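Local coordinates for C-domain type II peptide synthetase (Streptomyces globisporus, PDB 4ZNM), which is a condensation-domain protein of a type II peptide synthetase, related to the CoA-dependent acyltransferases, at residues A[62-74]-A[167-180]. Sequence-based numbering, arbitrary orientation.
Sequences TLREALGDVVVRH and VIARDLLNLYAARR
Ala66 of helix 60-73 packs against Leu172 and Tyr176 of helix 162-180, where two helices lying on a mixed beta sheet of the condensation-domain fold come together. The segment axes run 127° apart and approach to 8.5 Å, a spacing consistent with the small Ala66 at the crossing, whose CB lies 3.7 Å from Leu172 CD1. Leu172 CD1 also packs on the backbone of Ala66 and Leu67. The Tyr176 side chain runs roughly perpendicular to those of Leu63 and Thr62, and its ring turns an edge to the Thr62 carbonyl carbon; Tyr176 CD1 comes within 3.5 Å of Leu63 CA, while the hydroxyl bonds to the backbone of Asp59. Beneath this apolar seam, Leu67, Val70 and Ile168 reach strand 137-143, and Leu173 touches strands 47-55 and 388-392.

The more open side is polar. With chi3 at 176°, Arg179 stretches out among Thr62, Glu65, Ala66 and Asp69 and meets the Asp69 carboxylate side-on, the planes only 25° apart. NH2 of Arg179 bonds OD1 of Asp69 at 2.9 Å, and Arg179 NE donates to Asp69 OD2 within the guanidinium plane. Glu65 sets its CB over one guanidinium face, and its OE1 contributes charge alone, 3.4 Å from Arg179 NH1 and well out of that plane.

At the other end Asp171, a buried residue, gathers several donors on its carboxylate. Arg170 brings NE and NH2 to OD1, and also pairs with Asp305. Arg73 NE reaches Asp171 OD2 from above the carboxylate plane; a water that donates to the same oxygen also accepts from Arg73 NH2. His74 NE2, 2.7 Å from Asp171 OD2, arrives nearly along the C-O axis.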
loop_
_atom_site.group_PDB
_atom_site.type_symbol
_atom_site.label_atom_id
_atom_site.label_comp_id
_atom_site.label_asym_id
_atom_site.label_seq_id
_atom_site.Cartn_x
_atom_site.Cartn_y
_atom_site.Cartn_z
ATOM N N THR A 62 1.107 27.598 -12.227
ATOM C CA THR A 62 1.378 27.711 -10.798
ATOM C C THR A 62 1.344 26.336 -10.151
ATOM O O THR A 62 2.101 26.074 -9.237
ATOM C CB THR A 62 0.372 28.660 -10.113
ATOM O OG1 THR A 62 0.432 29.927 -10.753
ATOM C CG2 THR A 62 0.707 28.879 -8.605
ATOM N N LEU A 63 0.491 25.449 -10.645
ATOM C CA LEU A 63 0.437 24.098 -10.114
ATOM C C LEU A 63 1.745 23.374 -10.422
ATOM O O LEU A 63 2.243 22.620 -9.584
ATOM C CB LEU A 63 -0.756 23.314 -10.670
ATOM C CG LEU A 63 -0.912 21.923 -10.084
ATOM C CD1 LEU A 63 -1.314 21.981 -8.612
ATOM C CD2 LEU A 63 -1.962 21.140 -10.849
ATOM N N ARG A 64 2.323 23.641 -11.590
ATOM C CA ARG A 64 3.578 23.025 -11.974
ATOM C C ARG A 64 4.699 23.510 -11.067
ATOM O O ARG A 64 5.528 22.721 -10.589
ATOM C CB ARG A 64 3.890 23.323 -13.417
ATOM C CG ARG A 64 5.203 22.781 -13.873
ATOM C CD ARG A 64 5.311 22.905 -15.389
ATOM N NE ARG A 64 5.505 24.267 -15.800
ATOM C CZ ARG A 64 4.614 25.016 -16.463
ATOM N NH1 ARG A 64 4.907 26.267 -16.766
ATOM N NH2 ARG A 64 3.426 24.545 -16.804
ATOM N N GLU A 65 4.732 24.805 -10.828
ATOM C CA GLU A 65 5.702 25.369 -9.889
ATOM C C GLU A 65 5.558 24.748 -8.503
ATOM O O GLU A 65 6.556 24.436 -7.864
ATOM C CB GLU A 65 5.541 26.883 -9.783
ATOM C CG GLU A 65 6.019 27.682 -10.982
ATOM C CD GLU A 65 5.581 29.160 -10.932
ATOM O OE1 GLU A 65 4.645 29.502 -10.165
ATOM O OE2 GLU A 65 6.176 29.975 -11.668
ATOM N N ALA A 66 4.326 24.568 -8.041
ATOM C CA ALA A 66 4.086 23.963 -6.744
ATOM C C ALA A 66 4.641 22.544 -6.687
ATOM O O ALA A 66 5.122 22.098 -5.660
ATOM C CB ALA A 66 2.588 23.974 -6.427
ATOM N N LEU A 67 4.524 21.812 -7.785
ATOM C CA LEU A 67 5.046 20.456 -7.842
ATOM C C LEU A 67 6.577 20.444 -7.690
ATOM O O LEU A 67 7.136 19.597 -6.977
ATOM C CB LEU A 67 4.633 19.778 -9.143
ATOM C CG LEU A 67 4.862 18.272 -9.027
ATOM C CD1 LEU A 67 3.571 17.634 -8.581
ATOM C CD2 LEU A 67 5.388 17.681 -10.316
ATOM N N GLY A 68 7.240 21.381 -8.346
ATOM C CA GLY A 68 8.645 21.662 -8.087
ATOM C C GLY A 68 8.904 21.919 -6.603
ATOM O O GLY A 68 9.824 21.356 -6.021
ATOM N N ASP A 69 8.043 22.712 -5.982
ATOM C CA ASP A 69 8.185 23.089 -4.558
ATOM C C ASP A 69 8.141 21.852 -3.661
ATOM O O ASP A 69 8.893 21.745 -2.688
ATOM C CB ASP A 69 7.061 24.035 -4.101
ATOM C CG ASP A 69 7.142 25.423 -4.715
ATOM O OD1 ASP A 69 8.217 25.776 -5.238
ATOM O OD2 ASP A 69 6.124 26.181 -4.643
ATOM N N VAL A 70 7.257 20.915 -4.002
ATOM C CA VAL A 70 7.003 19.773 -3.139
ATOM C C VAL A 70 8.124 18.746 -3.268
ATOM O O VAL A 70 8.357 17.963 -2.344
ATOM C CB VAL A 70 5.613 19.139 -3.420
ATOM C CG1 VAL A 70 5.609 18.243 -4.664
ATOM C CG2 VAL A 70 5.161 18.323 -2.213
ATOM N N VAL A 71 8.839 18.773 -4.390
ATOM C CA VAL A 71 10.009 17.928 -4.566
ATOM C C VAL A 71 11.199 18.536 -3.822
ATOM O O VAL A 71 11.984 17.809 -3.211
ATOM C CB VAL A 71 10.334 17.730 -6.049
ATOM C CG1 VAL A 71 11.702 17.063 -6.210
ATOM C CG2 VAL A 71 9.231 16.852 -6.700
ATOM N N VAL A 72 11.322 19.862 -3.844
ATOM C CA VAL A 72 12.387 20.508 -3.088
ATOM C C VAL A 72 12.150 20.238 -1.604
ATOM O O VAL A 72 13.083 20.001 -0.863
ATOM C CB VAL A 72 12.462 21.985 -3.348
ATOM C CG1 VAL A 72 13.367 22.656 -2.332
ATOM C CG2 VAL A 72 12.930 22.268 -4.793
ATOM N N ARG A 73 10.888 20.277 -1.196
ATOM C CA ARG A 73 10.505 20.121 0.208
ATOM C C ARG A 73 10.864 18.762 0.820
ATOM O O ARG A 73 11.229 18.689 1.989
ATOM C CB ARG A 73 9.000 20.337 0.325
ATOM C CG ARG A 73 8.405 20.063 1.681
ATOM C CD ARG A 73 6.980 20.582 1.739
ATOM N NE ARG A 73 6.334 20.178 2.973
ATOM C CZ ARG A 73 6.337 20.883 4.100
ATOM N NH1 ARG A 73 6.920 22.082 4.167
ATOM N NH2 ARG A 73 5.727 20.385 5.167
ATOM N N HIS A 74 10.739 17.698 0.033
ATOM C CA HIS A 74 10.887 16.328 0.537
ATOM C C HIS A 74 12.079 15.616 -0.115
ATOM O O HIS A 74 12.023 15.230 -1.293
ATOM C CB HIS A 74 9.618 15.523 0.283
ATOM C CG HIS A 74 8.431 16.028 1.037
ATOM N ND1 HIS A 74 8.341 15.957 2.413
ATOM C CD2 HIS A 74 7.289 16.626 0.612
ATOM C CE1 HIS A 74 7.203 16.511 2.803
ATOM N NE2 HIS A 74 6.546 16.918 1.728
ATOM N N VAL A 167 0.237 13.014 2.204
ATOM C CA VAL A 167 1.055 14.182 2.562
ATOM C C VAL A 167 1.463 14.998 1.318
ATOM O O VAL A 167 1.406 16.240 1.327
ATOM C CB VAL A 167 2.304 13.763 3.376
ATOM C CG1 VAL A 167 3.274 14.956 3.561
ATOM C CG2 VAL A 167 1.892 13.218 4.775
ATOM N N ILE A 168 1.848 14.324 0.235
ATOM C CA ILE A 168 2.309 15.002 -0.974
ATOM C C ILE A 168 1.189 15.867 -1.573
ATOM O O ILE A 168 1.414 16.987 -2.046
ATOM C CB ILE A 168 2.809 13.988 -1.989
ATOM C CG1 ILE A 168 4.110 13.337 -1.483
ATOM C CG2 ILE A 168 3.039 14.650 -3.381
ATOM C CD1 ILE A 168 4.513 12.094 -2.289
ATOM N N ALA A 169 -0.013 15.308 -1.587
ATOM C CA ALA A 169 -1.162 15.970 -2.158
ATOM C C ALA A 169 -1.511 17.180 -1.292
ATOM O O ALA A 169 -1.775 18.270 -1.811
ATOM C CB ALA A 169 -2.335 15.004 -2.273
ATOM N N ARG A 170 -1.439 17.008 0.026
ATOM C CA ARG A 170 -1.800 18.099 0.934
ATOM C C ARG A 170 -0.810 19.233 0.785
ATOM O O ARG A 170 -1.195 20.407 0.641
ATOM C CB ARG A 170 -1.861 17.659 2.393
ATOM C CG ARG A 170 -2.149 18.866 3.302
ATOM C CD ARG A 170 -1.608 18.754 4.644
ATOM N NE ARG A 170 -0.161 18.603 4.695
ATOM C CZ ARG A 170 0.473 18.367 5.836
ATOM N NH1 ARG A 170 -0.244 18.295 6.944
ATOM N NH2 ARG A 170 1.798 18.204 5.887
ATOM N N ASP A 171 0.467 18.887 0.816
ATOM C CA ASP A 171 1.519 19.871 0.681
ATOM C C ASP A 171 1.404 20.592 -0.666
ATOM O O ASP A 171 1.560 21.802 -0.735
ATOM C CB ASP A 171 2.869 19.195 0.801
ATOM C CG ASP A 171 3.205 18.759 2.243
ATOM O OD1 ASP A 171 2.354 18.913 3.164
ATOM O OD2 ASP A 171 4.340 18.263 2.434
ATOM N N LEU A 172 1.177 19.827 -1.726
ATOM C CA LEU A 172 1.126 20.380 -3.084
ATOM C C LEU A 172 0.051 21.434 -3.223
ATOM O O LEU A 172 0.301 22.523 -3.724
ATOM C CB LEU A 172 0.867 19.285 -4.103
ATOM C CG LEU A 172 0.570 19.762 -5.522
ATOM C CD1 LEU A 172 1.837 20.375 -6.087
ATOM C CD2 LEU A 172 0.061 18.627 -6.373
ATOM N N LEU A 173 -1.159 21.092 -2.788
ATOM C CA LEU A 173 -2.279 22.008 -2.944
ATOM C C LEU A 173 -2.187 23.199 -1.987
ATOM O O LEU A 173 -2.660 24.295 -2.309
ATOM C CB LEU A 173 -3.588 21.232 -2.782
ATOM C CG LEU A 173 -3.687 20.170 -3.924
ATOM C CD1 LEU A 173 -4.991 19.457 -3.830
ATOM C CD2 LEU A 173 -3.596 20.786 -5.307
ATOM N N ASN A 174 -1.530 23.013 -0.852
ATOM C CA ASN A 174 -1.254 24.133 0.064
ATOM C C ASN A 174 -0.228 25.095 -0.542
ATOM O O ASN A 174 -0.429 26.299 -0.555
ATOM C CB ASN A 174 -0.754 23.588 1.397
ATOM C CG ASN A 174 -0.335 24.671 2.368
ATOM O OD1 ASN A 174 0.691 25.329 2.192
ATOM N ND2 ASN A 174 -1.110 24.826 3.428
ATOM N N LEU A 175 0.879 24.553 -1.055
ATOM C CA LEU A 175 1.912 25.396 -1.658
ATOM C C LEU A 175 1.349 26.128 -2.909
ATOM O O LEU A 175 1.695 27.277 -3.178
ATOM C CB LEU A 175 3.141 24.552 -2.031
ATOM C CG LEU A 175 3.869 23.993 -0.792
ATOM C CD1 LEU A 175 4.868 22.970 -1.199
ATOM C CD2 LEU A 175 4.555 25.115 0.055
ATOM N N TYR A 176 0.500 25.442 -3.667
ATOM C CA TYR A 176 -0.188 26.046 -4.811
ATOM C C TYR A 176 -1.057 27.228 -4.346
ATOM O O TYR A 176 -0.941 28.341 -4.853
ATOM C CB TYR A 176 -1.057 24.982 -5.539
ATOM C CG TYR A 176 -2.020 25.579 -6.539
ATOM C CD1 TYR A 176 -1.604 25.841 -7.835
ATOM C CD2 TYR A 176 -3.331 25.870 -6.202
ATOM C CE1 TYR A 176 -2.448 26.383 -8.754
ATOM C CE2 TYR A 176 -4.202 26.432 -7.125
ATOM C CZ TYR A 176 -3.748 26.689 -8.398
ATOM O OH TYR A 176 -4.578 27.231 -9.328
ATOM N N ALA A 177 -1.903 26.997 -3.352
ATOM C CA ALA A 177 -2.750 28.059 -2.841
ATOM C C ALA A 177 -1.911 29.222 -2.377
ATOM O O ALA A 177 -2.246 30.359 -2.650
ATOM C CB ALA A 177 -3.620 27.558 -1.729
ATOM N N ALA A 178 -0.820 28.975 -1.670
ATOM C CA ALA A 178 -0.049 30.118 -1.180
ATOM C C ALA A 178 0.514 30.929 -2.366
ATOM O O ALA A 178 0.486 32.154 -2.351
ATOM C CB ALA A 178 1.064 29.674 -0.269
ATOM N N ARG A 179 0.997 30.245 -3.401
ATOM C CA ARG A 179 1.505 30.929 -4.600
ATOM C C ARG A 179 0.439 31.766 -5.257
ATOM O O ARG A 179 0.722 32.861 -5.735
ATOM C CB ARG A 179 2.053 29.913 -5.609
ATOM C CG ARG A 179 3.434 29.457 -5.285
ATOM C CD ARG A 179 3.969 28.495 -6.336
ATOM N NE ARG A 179 5.346 28.158 -6.026
ATOM C CZ ARG A 179 6.386 28.887 -6.414
ATOM N NH1 ARG A 179 6.205 29.964 -7.155
ATOM N NH2 ARG A 179 7.612 28.520 -6.088
ATOM N N ARG A 180 -0.800 31.269 -5.252
ATOM C CA ARG A 180 -1.931 31.999 -5.793
ATOM C C ARG A 180 -2.342 33.154 -4.885
ATOM O O ARG A 180 -3.139 33.984 -5.267
ATOM C CB ARG A 180 -3.136 31.060 -6.006
ATOM C CG ARG A 180 -2.951 29.974 -7.039
ATOM C CD ARG A 180 -2.912 30.555 -8.450
ATOM N NE ARG A 180 -4.244 30.951 -8.883
ATOM C CZ ARG A 180 -4.489 31.810 -9.875
ATOM N NH1 ARG A 180 -3.492 32.398 -10.538
ATOM N NH2 ARG A 180 -5.740 32.082 -10.183
HETATM O O HOH W 1 -0.686 32.409 -10.183
HETATM O O HOH W 2 4.749 17.791 5.054
#